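Restriction endonuclease (Mycobacterium sp., PDB 4F0Q) cleaves DNA in response to cytosine methylation, working as a tetramer in which an N-terminal part probably reads the modified base and a C-terminal nuclease part cuts. Local coordinates at residues A[115-121]-A[199-203]; A[156-162]-A[176-182]; A[82-87]-A[134-138]; A[273-277]-A[410-414]. Residues are numbered along the deposited sequence.

Interaction 1 (A[115-121]-A[199-203])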
loop_
_atom_site.group_PDB
_atom_site.type_symbol
_atom_site.label_atom_id
_atom_site.label_comp_id
_atom_site.label_asym_id
_atom_site.label_seq_id
_atom_site.Cartn_x
_atom_site.Cartn_y
_atom_site.Cartn_z
ATOM N N PHE A 115 -8.069 -0.295 27.859
ATOM C CA PHE A 115 -9.489 -0.564 28.056
ATOM C C PHE A 115 -9.995 0.007 29.377
ATOM O O PHE A 115 -9.271 0.031 30.373
ATOM C CB PHE A 115 -9.763 -2.067 27.985
ATOM C CG PHE A 115 -9.489 -2.665 26.636
ATOM C CD1 PHE A 115 -8.225 -3.131 26.312
ATOM C CD2 PHE A 115 -10.494 -2.757 25.688
ATOM C CE1 PHE A 115 -7.970 -3.681 25.071
ATOM C CE2 PHE A 115 -10.246 -3.305 24.445
ATOM C CZ PHE A 115 -8.982 -3.768 24.135
ATOM N N GLY A 116 -11.246 0.457 29.378
ATOM C CA GLY A 116 -11.830 1.114 30.534
ATOM C C GLY A 116 -12.086 0.221 31.735
ATOM O O GLY A 116 -11.599 -0.907 31.802
ATOM N N ASP A 117 -12.863 0.732 32.687
ATOM C CA ASP A 117 -13.107 0.019 33.938
ATOM C C ASP A 117 -14.539 -0.498 34.058
ATOM O O ASP A 117 -14.999 -0.813 35.156
ATOM C CB ASP A 117 -12.776 0.911 35.138
ATOM C CG ASP A 117 -13.771 2.041 35.318
ATOM O OD1 ASP A 117 -14.281 2.558 34.302
ATOM O OD2 ASP A 117 -14.047 2.411 36.479
ATOM N N HIS A 118 -15.243 -0.580 32.934
ATOM C CA HIS A 118 -16.591 -1.135 32.928
ATOM C C HIS A 118 -16.522 -2.620 33.265
ATOM O O HIS A 118 -15.664 -3.342 32.756
ATOM C CB HIS A 118 -17.254 -0.926 31.566
ATOM C CG HIS A 118 -18.738 -1.130 31.576
ATOM N ND1 HIS A 118 -19.632 -0.082 31.534
ATOM C CD2 HIS A 118 -19.484 -2.258 31.623
ATOM C CE1 HIS A 118 -20.864 -0.556 31.552
ATOM N NE2 HIS A 118 -20.803 -1.875 31.605
ATOM N N LYS A 119 -17.424 -3.071 34.129
ATOM C CA LYS A 119 -17.407 -4.449 34.605
ATOM C C LYS A 119 -18.637 -5.218 34.127
ATOM O O LYS A 119 -19.637 -4.612 33.744
ATOM C CB LYS A 119 -17.319 -4.472 36.135
ATOM C CG LYS A 119 -16.005 -3.938 36.684
ATOM C CD LYS A 119 -15.900 -4.169 38.183
ATOM C CE LYS A 119 -14.561 -3.690 38.722
ATOM N NZ LYS A 119 -14.433 -3.936 40.185
ATOM N N PRO A 120 -18.560 -6.560 34.130
ATOM C CA PRO A 120 -19.712 -7.391 33.761
ATOM C C PRO A 120 -20.939 -7.134 34.637
ATOM O O PRO A 120 -22.067 -7.309 34.174
ATOM C CB PRO A 120 -19.197 -8.813 33.994
ATOM C CG PRO A 120 -17.734 -8.714 33.790
ATOM C CD PRO A 120 -17.341 -7.367 34.319
ATOM N N SER A 121 -20.718 -6.721 35.881
ATOM C CA SER A 121 -21.814 -6.492 36.817
ATOM C C SER A 121 -22.322 -5.054 36.778
ATOM O O SER A 121 -23.277 -4.709 37.472
ATOM C CB SER A 121 -21.381 -6.850 38.241
ATOM O OG SER A 121 -20.277 -6.061 38.650
ATOM N N ARG A 199 -19.751 -13.941 30.874
ATOM C CA ARG A 199 -20.578 -12.749 30.720
ATOM C C ARG A 199 -19.991 -11.771 29.709
ATOM O O ARG A 199 -18.773 -11.641 29.586
ATOM C CB ARG A 199 -20.782 -12.054 32.068
ATOM C CG ARG A 199 -21.478 -12.913 33.111
ATOM C CD ARG A 199 -21.853 -12.105 34.342
ATOM N NE ARG A 199 -22.845 -11.077 34.038
ATOM C CZ ARG A 199 -23.398 -10.281 34.947
ATOM N NH1 ARG A 199 -23.058 -10.392 36.225
ATOM N NH2 ARG A 199 -24.292 -9.372 34.582
ATOM N N SER A 200 -20.869 -11.083 28.985
ATOM C CA SER A 200 -20.449 -10.082 28.012
ATOM C C SER A 200 -20.897 -8.696 28.460
ATOM O O SER A 200 -21.922 -8.557 29.125
ATOM C CB SER A 200 -21.014 -10.405 26.630
ATOM O OG SER A 200 -20.537 -11.657 26.169
ATOM N N PHE A 201 -20.129 -7.673 28.097
ATOM C CA PHE A 201 -20.403 -6.323 28.578
ATOM C C PHE A 201 -19.765 -5.246 27.705
ATOM O O PHE A 201 -18.691 -5.455 27.145
ATOM C CB PHE A 201 -19.919 -6.172 30.026
ATOM C CG PHE A 201 -18.439 -6.374 30.197
ATOM C CD1 PHE A 201 -17.910 -7.645 30.347
ATOM C CD2 PHE A 201 -17.576 -5.289 30.217
ATOM C CE1 PHE A 201 -16.551 -7.832 30.505
ATOM C CE2 PHE A 201 -16.215 -5.471 30.375
ATOM C CZ PHE A 201 -15.702 -6.743 30.520
ATOM N N PRO A 202 -20.429 -4.086 27.591
ATOM C CA PRO A 202 -19.862 -2.949 26.860
ATOM C C PRO A 202 -18.680 -2.354 27.613
ATOM O O PRO A 202 -18.529 -2.603 28.807
ATOM C CB PRO A 202 -21.018 -1.947 26.823
ATOM C CG PRO A 202 -21.838 -2.283 28.016
ATOM C CD PRO A 202 -21.762 -3.776 28.138
ATOM N N ASN A 203 -17.859 -1.576 26.915
ATOM C CA ASN A 203 -16.669 -0.973 27.499
ATOM C C ASN A 203 -16.079 0.055 26.541
ATOM O O ASN A 203 -16.488 0.143 25.380
ATOM C CB ASN A 203 -15.628 -2.047 27.829
ATOM C CG ASN A 203 -14.568 -1.560 28.801
ATOM O OD1 ASN A 203 -14.787 -0.612 29.555
ATOM N ND2 ASN A 203 -13.410 -2.206 28.785
HETATM O O HOH W 1 -21.419 -8.887 31.457
#
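The pyrrolidine ring of Pro120 overlaps one face of the Phe201 ring in a CH-pi contact: Pro120 CD stands 4.0 Å from the centroid of the Phe201 ring and 16° off its normal, and Pro120 CG is 3.6 Å from Phe201 CE1. The motif is a loop draped along an edge of a beta-sheet in the N-terminal region, which belongs to the PUA clan and is probably SRA-like. Strand 111-115 pairs antiparallel with strand 200-210, and a backbone hydrogen bond between Gly116 and Leu204 belongs to this pairing; beyond it, His118 and Pro120 make most of the contact. His118 turns toward the strand, with Pro202 O over one face of its imidazole, 3.0 Å from His118 CD2. A weak hydrogen bond runs from His118 N to Asn203 OD1 (3.4 Å, 144°), while Asn203 ND2 is bound to Gln192 on strand 175-193. Gly116 fits tightly here, since an ideal beta carbon would come 2.9 Å from Asn203 OD1. Arg140 of the second subunit packs on Ser200 and Pro202, placing the strand near a subunit interface. At the other end, one water donates to Pro120 O at 3.2 Å and to Ser200 O at 2.4 Å.

Interaction 2 (A[156-162]-A[176-182])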
loop_
_atom_site.group_PDB
_atom_site.type_symbol
_atom_site.label_atom_id
_atom_site.label_comp_id
_atom_site.label_asym_id
_atom_site.label_seq_id
_atom_site.Cartn_x
_atom_site.Cartn_y
_atom_site.Cartn_z
ATOM N N LEU A 156 -2.349 12.038 30.434
ATOM C CA LEU A 156 -2.489 10.659 30.889
ATOM C C LEU A 156 -1.132 10.025 31.173
ATOM O O LEU A 156 -0.481 9.491 30.275
ATOM C CB LEU A 156 -3.272 9.820 29.874
ATOM C CG LEU A 156 -4.784 9.704 30.091
ATOM C CD1 LEU A 156 -5.473 11.057 29.968
ATOM C CD2 LEU A 156 -5.389 8.700 29.123
ATOM N N PHE A 157 -0.714 10.095 32.433
ATOM C CA PHE A 157 0.539 9.489 32.868
ATOM C C PHE A 157 0.366 7.989 33.044
ATOM O O PHE A 157 -0.338 7.535 33.946
ATOM C CB PHE A 157 1.017 10.125 34.174
ATOM C CG PHE A 157 1.761 11.414 33.984
ATOM C CD1 PHE A 157 1.158 12.493 33.360
ATOM C CD2 PHE A 157 3.063 11.549 34.434
ATOM C CE1 PHE A 157 1.843 13.679 33.182
ATOM C CE2 PHE A 157 3.752 12.735 34.263
ATOM C CZ PHE A 157 3.142 13.801 33.637
ATOM N N LEU A 158 1.012 7.223 32.173
ATOM C CA LEU A 158 0.859 5.775 32.176
ATOM C C LEU A 158 1.845 5.092 33.116
ATOM O O LEU A 158 3.017 5.453 33.176
ATOM C CB LEU A 158 1.012 5.221 30.758
ATOM C CG LEU A 158 0.065 5.826 29.719
ATOM C CD1 LEU A 158 0.321 5.239 28.342
ATOM C CD2 LEU A 158 -1.384 5.623 30.132
ATOM N N PHE A 159 1.349 4.105 33.854
ATOM C CA PHE A 159 2.187 3.281 34.713
ATOM C C PHE A 159 1.782 1.822 34.564
ATOM O O PHE A 159 0.621 1.524 34.288
ATOM C CB PHE A 159 2.053 3.709 36.176
ATOM C CG PHE A 159 2.535 5.104 36.450
ATOM C CD1 PHE A 159 3.866 5.344 36.751
ATOM C CD2 PHE A 159 1.658 6.175 36.415
ATOM C CE1 PHE A 159 4.313 6.625 37.004
ATOM C CE2 PHE A 159 2.099 7.459 36.668
ATOM C CZ PHE A 159 3.429 7.684 36.963
ATOM N N ARG A 160 2.733 0.910 34.740
ATOM C CA ARG A 160 2.393 -0.513 34.725
ATOM C C ARG A 160 3.136 -1.317 35.790
ATOM O O ARG A 160 4.348 -1.194 35.943
ATOM C CB ARG A 160 2.601 -1.123 33.333
ATOM C CG ARG A 160 4.016 -1.019 32.791
ATOM C CD ARG A 160 4.107 -1.614 31.396
ATOM N NE ARG A 160 5.398 -1.357 30.765
ATOM C CZ ARG A 160 5.716 -1.743 29.534
ATOM N NH1 ARG A 160 4.834 -2.407 28.799
ATOM N NH2 ARG A 160 6.913 -1.468 29.036
ATOM N N ALA A 161 2.394 -2.137 36.528
ATOM C CA ALA A 161 2.978 -2.976 37.568
ATOM C C ALA A 161 3.938 -3.999 36.970
ATOM O O ALA A 161 3.518 -4.931 36.285
ATOM C CB ALA A 161 1.885 -3.674 38.362
ATOM N N VAL A 162 5.229 -3.818 37.232
ATOM C CA VAL A 162 6.250 -4.693 36.668
ATOM C C VAL A 162 7.099 -5.349 37.750
ATOM O O VAL A 162 7.079 -4.935 38.910
ATOM C CB VAL A 162 7.180 -3.929 35.708
ATOM C CG1 VAL A 162 6.383 -3.336 34.556
ATOM C CG2 VAL A 162 7.941 -2.845 36.456
ATOM N N VAL A 176 6.044 -0.001 40.197
ATOM C CA VAL A 176 5.410 0.409 38.951
ATOM C C VAL A 176 6.414 1.063 38.006
ATOM O O VAL A 176 7.340 1.746 38.438
ATOM C CB VAL A 176 4.227 1.372 39.194
ATOM C CG1 VAL A 176 3.046 0.624 39.795
ATOM C CG2 VAL A 176 4.653 2.532 40.086
ATOM N N GLU A 177 6.219 0.843 36.712
ATOM C CA GLU A 177 7.091 1.398 35.688
ATOM C C GLU A 177 6.403 2.558 34.979
ATOM O O GLU A 177 5.227 2.467 34.622
ATOM C CB GLU A 177 7.466 0.318 34.672
ATOM C CG GLU A 177 8.206 0.841 33.454
ATOM C CD GLU A 177 8.350 -0.203 32.364
ATOM O OE1 GLU A 177 8.256 -1.409 32.676
ATOM O OE2 GLU A 177 8.553 0.181 31.194
ATOM N N PHE A 178 7.146 3.644 34.783
ATOM C CA PHE A 178 6.638 4.821 34.088
ATOM C C PHE A 178 6.667 4.611 32.577
ATOM O O PHE A 178 7.678 4.190 32.016
ATOM C CB PHE A 178 7.451 6.057 34.476
ATOM C CG PHE A 178 6.984 7.326 33.819
ATOM C CD1 PHE A 178 5.743 7.862 34.116
ATOM C CD2 PHE A 178 7.798 7.993 32.918
ATOM C CE1 PHE A 178 5.314 9.031 33.517
ATOM C CE2 PHE A 178 7.376 9.164 32.316
ATOM C CZ PHE A 178 6.133 9.684 32.619
ATOM N N CYS A 179 5.549 4.908 31.922
ATOM C CA CYS A 179 5.397 4.641 30.495
ATOM C C CYS A 179 5.125 5.906 29.685
ATOM O O CYS A 179 4.766 5.831 28.510
ATOM C CB CYS A 179 4.281 3.619 30.262
ATOM S SG CYS A 179 4.585 2.000 31.006
ATOM N N GLY A 180 5.293 7.063 30.315
ATOM C CA GLY A 180 5.161 8.330 29.621
ATOM C C GLY A 180 3.818 9.014 29.790
ATOM O O GLY A 180 2.914 8.492 30.444
ATOM N N ALA A 181 3.699 10.199 29.200
ATOM C CA ALA A 181 2.442 10.938 29.185
ATOM C C ALA A 181 1.743 10.696 27.853
ATOM O O ALA A 181 2.385 10.686 26.804
ATOM C CB ALA A 181 2.697 12.423 29.394
ATOM N N ALA A 182 0.429 10.503 27.894
ATOM C CA ALA A 182 -0.309 10.126 26.694
ATOM C C ALA A 182 -1.468 11.062 26.362
ATOM O O ALA A 182 -2.069 11.675 27.245
ATOM C CB ALA A 182 -0.807 8.689 26.814
#
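Six backbone hydrogen bonds and one salt bridge join these antiparallel strands of the large N-terminal sheet, broken by a beta bulge. Arg160 and Glu177 make a reciprocal pair, Arg160 N to Glu177 O and Glu177 N to Arg160 O, both 2.9 Å; a second joins Ala182 N to Leu156 O (2.7 Å) and Leu156 N to Ala182 O (3.2 Å). Between them the register slips by one: Leu158 N donates to Gly180 O (2.9 Å, 172°), whereas Leu158 O accepts from Cys179 N (2.9 Å). Gly180 takes phi/psi of 98°/178°, at which a beta carbon would jam against the preceding carbonyl oxygen. Arg160 NH2 meets Glu177 OE2 at 3.2 Å in the salt bridge. Strand 85-89 hydrogen-bonds to the other edge of 156-162, through Ile87 and Ser89. On the face carrying Ala181 and Val176, Phe157, Phe159 and Phe178 form an aromatic cluster; the Phe178 ring is oblique to both neighbours, with Phe157 CD2 3.5 Å from Phe178 CE1 and Phe159 CE1 3.5 Å from Phe178 CD1.

Interaction 3 (A[82-87]-A[134-138])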
loop_
_atom_site.group_PDB
_atom_site.type_symbol
_atom_site.label_atom_id
_atom_site.label_comp_id
_atom_site.label_asym_id
_atom_site.label_seq_id
_atom_site.Cartn_x
_atom_site.Cartn_y
_atom_site.Cartn_z
ATOM N N ARG A 82 -8.755 19.685 35.654
ATOM C CA ARG A 82 -8.245 18.405 36.127
ATOM C C ARG A 82 -6.745 18.343 35.854
ATOM O O ARG A 82 -6.309 18.445 34.706
ATOM C CB ARG A 82 -8.960 17.251 35.424
ATOM C CG ARG A 82 -8.747 15.895 36.074
ATOM C CD ARG A 82 -9.608 15.734 37.318
ATOM N NE ARG A 82 -11.032 15.847 37.012
ATOM C CZ ARG A 82 -12.005 15.608 37.884
ATOM N NH1 ARG A 82 -11.711 15.237 39.123
ATOM N NH2 ARG A 82 -13.274 15.736 37.518
ATOM N N ALA A 83 -5.959 18.184 36.916
ATOM C CA ALA A 83 -4.502 18.209 36.815
ATOM C C ALA A 83 -3.949 17.112 35.909
ATOM O O ALA A 83 -3.191 17.389 34.979
ATOM C CB ALA A 83 -3.878 18.117 38.198
ATOM N N LEU A 84 -4.328 15.870 36.185
ATOM C CA LEU A 84 -3.851 14.736 35.401
ATOM C C LEU A 84 -4.692 13.495 35.658
ATOM O O LEU A 84 -5.519 13.467 36.570
ATOM C CB LEU A 84 -2.384 14.431 35.722
ATOM C CG LEU A 84 -2.076 13.585 36.964
ATOM C CD1 LEU A 84 -0.614 13.166 36.965
ATOM C CD2 LEU A 84 -2.415 14.322 38.252
ATOM N N ILE A 85 -4.475 12.470 34.841
ATOM C CA ILE A 85 -5.069 11.161 35.073
ATOM C C ILE A 85 -3.971 10.109 35.165
ATOM O O ILE A 85 -3.237 9.876 34.205
ATOM C CB ILE A 85 -6.072 10.779 33.971
ATOM C CG1 ILE A 85 -7.297 11.694 34.026
ATOM C CG2 ILE A 85 -6.498 9.327 34.122
ATOM C CD1 ILE A 85 -8.363 11.343 33.018
ATOM N N ALA A 86 -3.857 9.485 36.333
ATOM C CA ALA A 86 -2.837 8.472 36.570
ATOM C C ALA A 86 -3.399 7.077 36.336
ATOM O O ALA A 86 -4.328 6.650 37.019
ATOM C CB ALA A 86 -2.290 8.596 37.984
ATOM N N ILE A 87 -2.829 6.367 35.368
ATOM C CA ILE A 87 -3.311 5.040 35.005
ATOM C C ILE A 87 -2.322 3.943 35.389
ATOM O O ILE A 87 -1.146 3.996 35.029
ATOM C CB ILE A 87 -3.633 4.955 33.497
ATOM C CG1 ILE A 87 -4.893 5.762 33.180
ATOM C CG2 ILE A 87 -3.814 3.511 33.063
ATOM C CD1 ILE A 87 -5.218 5.829 31.705
ATOM N N LEU A 134 -14.191 9.551 33.922
ATOM C CA LEU A 134 -12.977 10.363 33.880
ATOM C C LEU A 134 -12.356 10.354 32.485
ATOM O O LEU A 134 -11.871 11.379 32.002
ATOM C CB LEU A 134 -11.959 9.867 34.910
ATOM C CG LEU A 134 -12.327 10.029 36.385
ATOM C CD1 LEU A 134 -11.272 9.384 37.269
ATOM C CD2 LEU A 134 -12.497 11.498 36.738
ATOM N N LEU A 135 -12.379 9.190 31.841
ATOM C CA LEU A 135 -11.812 9.038 30.505
ATOM C C LEU A 135 -12.609 9.800 29.451
ATOM O O LEU A 135 -12.039 10.322 28.498
ATOM C CB LEU A 135 -11.708 7.559 30.123
ATOM C CG LEU A 135 -10.714 6.705 30.913
ATOM C CD1 LEU A 135 -10.635 5.302 30.327
ATOM C CD2 LEU A 135 -9.341 7.355 30.943
ATOM N N LEU A 136 -13.928 9.855 29.619
ATOM C CA LEU A 136 -14.784 10.612 28.709
ATOM C C LEU A 136 -14.610 12.111 28.928
ATOM O O LEU A 136 -14.465 12.884 27.970
ATOM C CB LEU A 136 -16.250 10.212 28.889
ATOM C CG LEU A 136 -16.661 8.846 28.330
ATOM C CD1 LEU A 136 -18.052 8.460 28.806
ATOM C CD2 LEU A 136 -16.601 8.853 26.812
ATOM N N GLU A 137 -14.620 12.514 30.197
ATOM C CA GLU A 137 -14.414 13.912 30.563
ATOM C C GLU A 137 -13.059 14.416 30.078
ATOM O O GLU A 137 -12.911 15.588 29.729
ATOM C CB GLU A 137 -14.543 14.100 32.076
ATOM C CG GLU A 137 -15.971 14.010 32.590
ATOM C CD GLU A 137 -16.057 14.085 34.102
ATOM O OE1 GLU A 137 -15.024 13.865 34.770
ATOM O OE2 GLU A 137 -17.156 14.368 34.624
ATOM N N ALA A 138 -12.074 13.523 30.053
ATOM C CA ALA A 138 -10.762 13.855 29.509
ATOM C C ALA A 138 -10.806 13.885 27.986
ATOM O O ALA A 138 -10.186 14.740 27.359
ATOM C CB ALA A 138 -9.721 12.861 29.988
#
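Ile85 forms the apolar centre of this helix-on-sheet packing, pointing its side chain at helix 130-142: Ile85 CD1 lies 3.7 Å from Ala138 CB and 4.3 Å from Leu134 CB. Leu134 and Ala138 are one helical turn apart, tied by Ala138 N to Leu134 O (2.9 Å), so the methyl end of Ile85 meets both at once. Beside them, Ile87 CD1 approaches Leu135 CD2 at 4.5 Å. The axes of strand 85-87 and helix 134-138 pass 10.8 Å apart at 132°. Ile68 on the adjacent strand 67-69 touches both Ile85 and Leu135, so the helix covers more of the sheet than one strand; Leu136 and Glu137 pack against His189 and Leu125 of the second subunit. Toward the polar edge, the Arg82 guanidinium presents one face to Leu134 CD2, 4.3 Å from Arg82 CZ. Its charge is also near Glu137, in a long salt bridge, Arg82 NH2 to Glu137 OE1 at 3.8 Å, with the oxygen well out of the guanidinium plane and no N-H directed at it.

Interaction 4 (A[273-277]-A[410-414])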
loop_
_atom_site.group_PDB
_atom_site.type_symbol
_atom_site.label_atom_id
_atom_site.label_comp_id
_atom_site.label_asym_id
_atom_site.label_seq_id
_atom_site.Cartn_x
_atom_site.Cartn_y
_atom_site.Cartn_z
ATOM N N GLU A 273 9.959 -14.736 20.378
ATOM C CA GLU A 273 9.142 -13.531 20.441
ATOM C C GLU A 273 7.878 -13.658 19.593
ATOM O O GLU A 273 6.806 -13.204 19.991
ATOM C CB GLU A 273 9.953 -12.310 20.005
ATOM C CG GLU A 273 11.026 -11.899 20.998
ATOM C CD GLU A 273 11.948 -10.829 20.448
ATOM O OE1 GLU A 273 12.696 -11.125 19.493
ATOM O OE2 GLU A 273 11.922 -9.695 20.969
ATOM N N GLN A 274 8.010 -14.276 18.425
ATOM C CA GLN A 274 6.879 -14.450 17.520
ATOM C C GLN A 274 5.895 -15.484 18.059
ATOM O O GLN A 274 4.713 -15.469 17.719
ATOM C CB GLN A 274 7.365 -14.860 16.130
ATOM C CG GLN A 274 8.373 -13.904 15.522
ATOM C CD GLN A 274 8.869 -14.372 14.170
ATOM O OE1 GLN A 274 8.079 -14.645 13.266
ATOM N NE2 GLN A 274 10.185 -14.476 14.026
ATOM N N GLN A 275 6.397 -16.385 18.896
ATOM C CA GLN A 275 5.568 -17.399 19.529
ATOM C C GLN A 275 5.037 -16.877 20.859
ATOM O O GLN A 275 5.656 -16.009 21.476
ATOM C CB GLN A 275 6.379 -18.679 19.751
ATOM C CG GLN A 275 6.785 -19.388 18.470
ATOM C CD GLN A 275 5.596 -19.914 17.696
ATOM O OE1 GLN A 275 4.937 -20.861 18.123
ATOM N NE2 GLN A 275 5.313 -19.300 16.553
ATOM N N PRO A 276 3.883 -17.397 21.306
ATOM C CA PRO A 276 3.327 -16.986 22.600
ATOM C C PRO A 276 4.145 -17.539 23.763
ATOM O O PRO A 276 5.119 -18.259 23.542
ATOM C CB PRO A 276 1.929 -17.610 22.590
ATOM C CG PRO A 276 2.050 -18.782 21.679
ATOM C CD PRO A 276 3.011 -18.362 20.611
ATOM N N ALA A 277 3.750 -17.206 24.989
ATOM C CA ALA A 277 4.448 -17.692 26.176
ATOM C C ALA A 277 4.363 -19.212 26.277
ATOM O O ALA A 277 3.568 -19.845 25.583
ATOM C CB ALA A 277 3.887 -17.039 27.429
ATOM N N ALA A 410 2.637 -14.422 12.639
ATOM C CA ALA A 410 3.206 -15.666 13.139
ATOM C C ALA A 410 2.300 -16.317 14.182
ATOM O O ALA A 410 1.136 -15.943 14.321
ATOM C CB ALA A 410 4.594 -15.422 13.715
ATOM N N GLY A 411 2.850 -17.282 14.913
ATOM C CA GLY A 411 2.084 -18.077 15.858
ATOM C C GLY A 411 1.397 -17.305 16.969
ATOM O O GLY A 411 0.226 -17.544 17.260
ATOM N N GLY A 412 2.123 -16.387 17.598
ATOM C CA GLY A 412 1.577 -15.601 18.690
ATOM C C GLY A 412 0.451 -14.691 18.242
ATOM O O GLY A 412 -0.617 -14.653 18.859
ATOM N N THR A 413 0.694 -13.956 17.162
ATOM C CA THR A 413 -0.301 -13.049 16.605
ATOM C C THR A 413 -1.537 -13.816 16.151
ATOM O O THR A 413 -2.667 -13.393 16.399
ATOM C CB THR A 413 0.270 -12.253 15.416
ATOM O OG1 THR A 413 1.473 -11.589 15.817
ATOM C CG2 THR A 413 -0.737 -11.222 14.930
ATOM N N LEU A 414 -1.314 -14.950 15.491
ATOM C CA LEU A 414 -2.403 -15.805 15.032
ATOM C C LEU A 414 -3.242 -16.312 16.198
ATOM O O LEU A 414 -4.468 -16.270 16.150
ATOM C CB LEU A 414 -1.859 -16.990 14.233
ATOM C CG LEU A 414 -2.869 -18.085 13.879
ATOM C CD1 LEU A 414 -3.919 -17.565 12.909
ATOM C CD2 LEU A 414 -2.165 -19.306 13.309
HETATM O O HOH W 2 3.823 -13.587 16.424
#
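This is a backbone-mediated junction between two helix ends: the C-terminal end of helix 271-274 meets the first turn of helix 411-425, which follows strand 406-409, an outermost strand, within this chain, of the PD-(D/E)XK nuclease sheet. The decisive evidence is the hydrogen bond from Gly412 N to Gln274 O, 2.8 Å with an angle of 147°. Gln275 is the first residue to leave helical phi/psi and Ala410 occupies the N-cap position, so a carbonyl from one helix end meets an amide of the other's opening turn. Two glycines permit the approach: an ideal beta carbon would come 2.3 Å from Gln275 NE2 at Gly411 and 2.7 Å from Gln274 O at Gly412. Pro276 CD then packs 3.7 Å from Gly412 CA. The Gln274 side chain puts OE1 3.6 Å from Ala410 CB, while its polar end is held by Phe391 N and Gln269 O. The Gln274 carbonyl also serves a water, which donates to Gln274 O at 2.5 Å and accepts from Thr413 N at 3.2 Å.

Interactions 1, 2 and 3 all reach the same N-terminal sheet, whereas interaction 4 joins helix 271-274 to helix 411-425 of the nuclease part. Interactions 2 and 3 touch directly: Phe159 N lies 2.8 Å from Ile87 O and Ile87 N 3.1 Å from Phe157 O, probable hydrogen bonds between neighbouring strands. Interactions 1 and 3 approach to about 4 Å between nearest atoms, their segments alternate along the chain, and both touch the second subunit. Interaction 4 lies about 34 Å from interaction 3 and about 25 Å from interaction 2, centre to centre. Strand 406-409 shares the nuclease sheet with strand 347-357, which carries Gln355 and Ala356 of the magnesium site, which also includes Asp334.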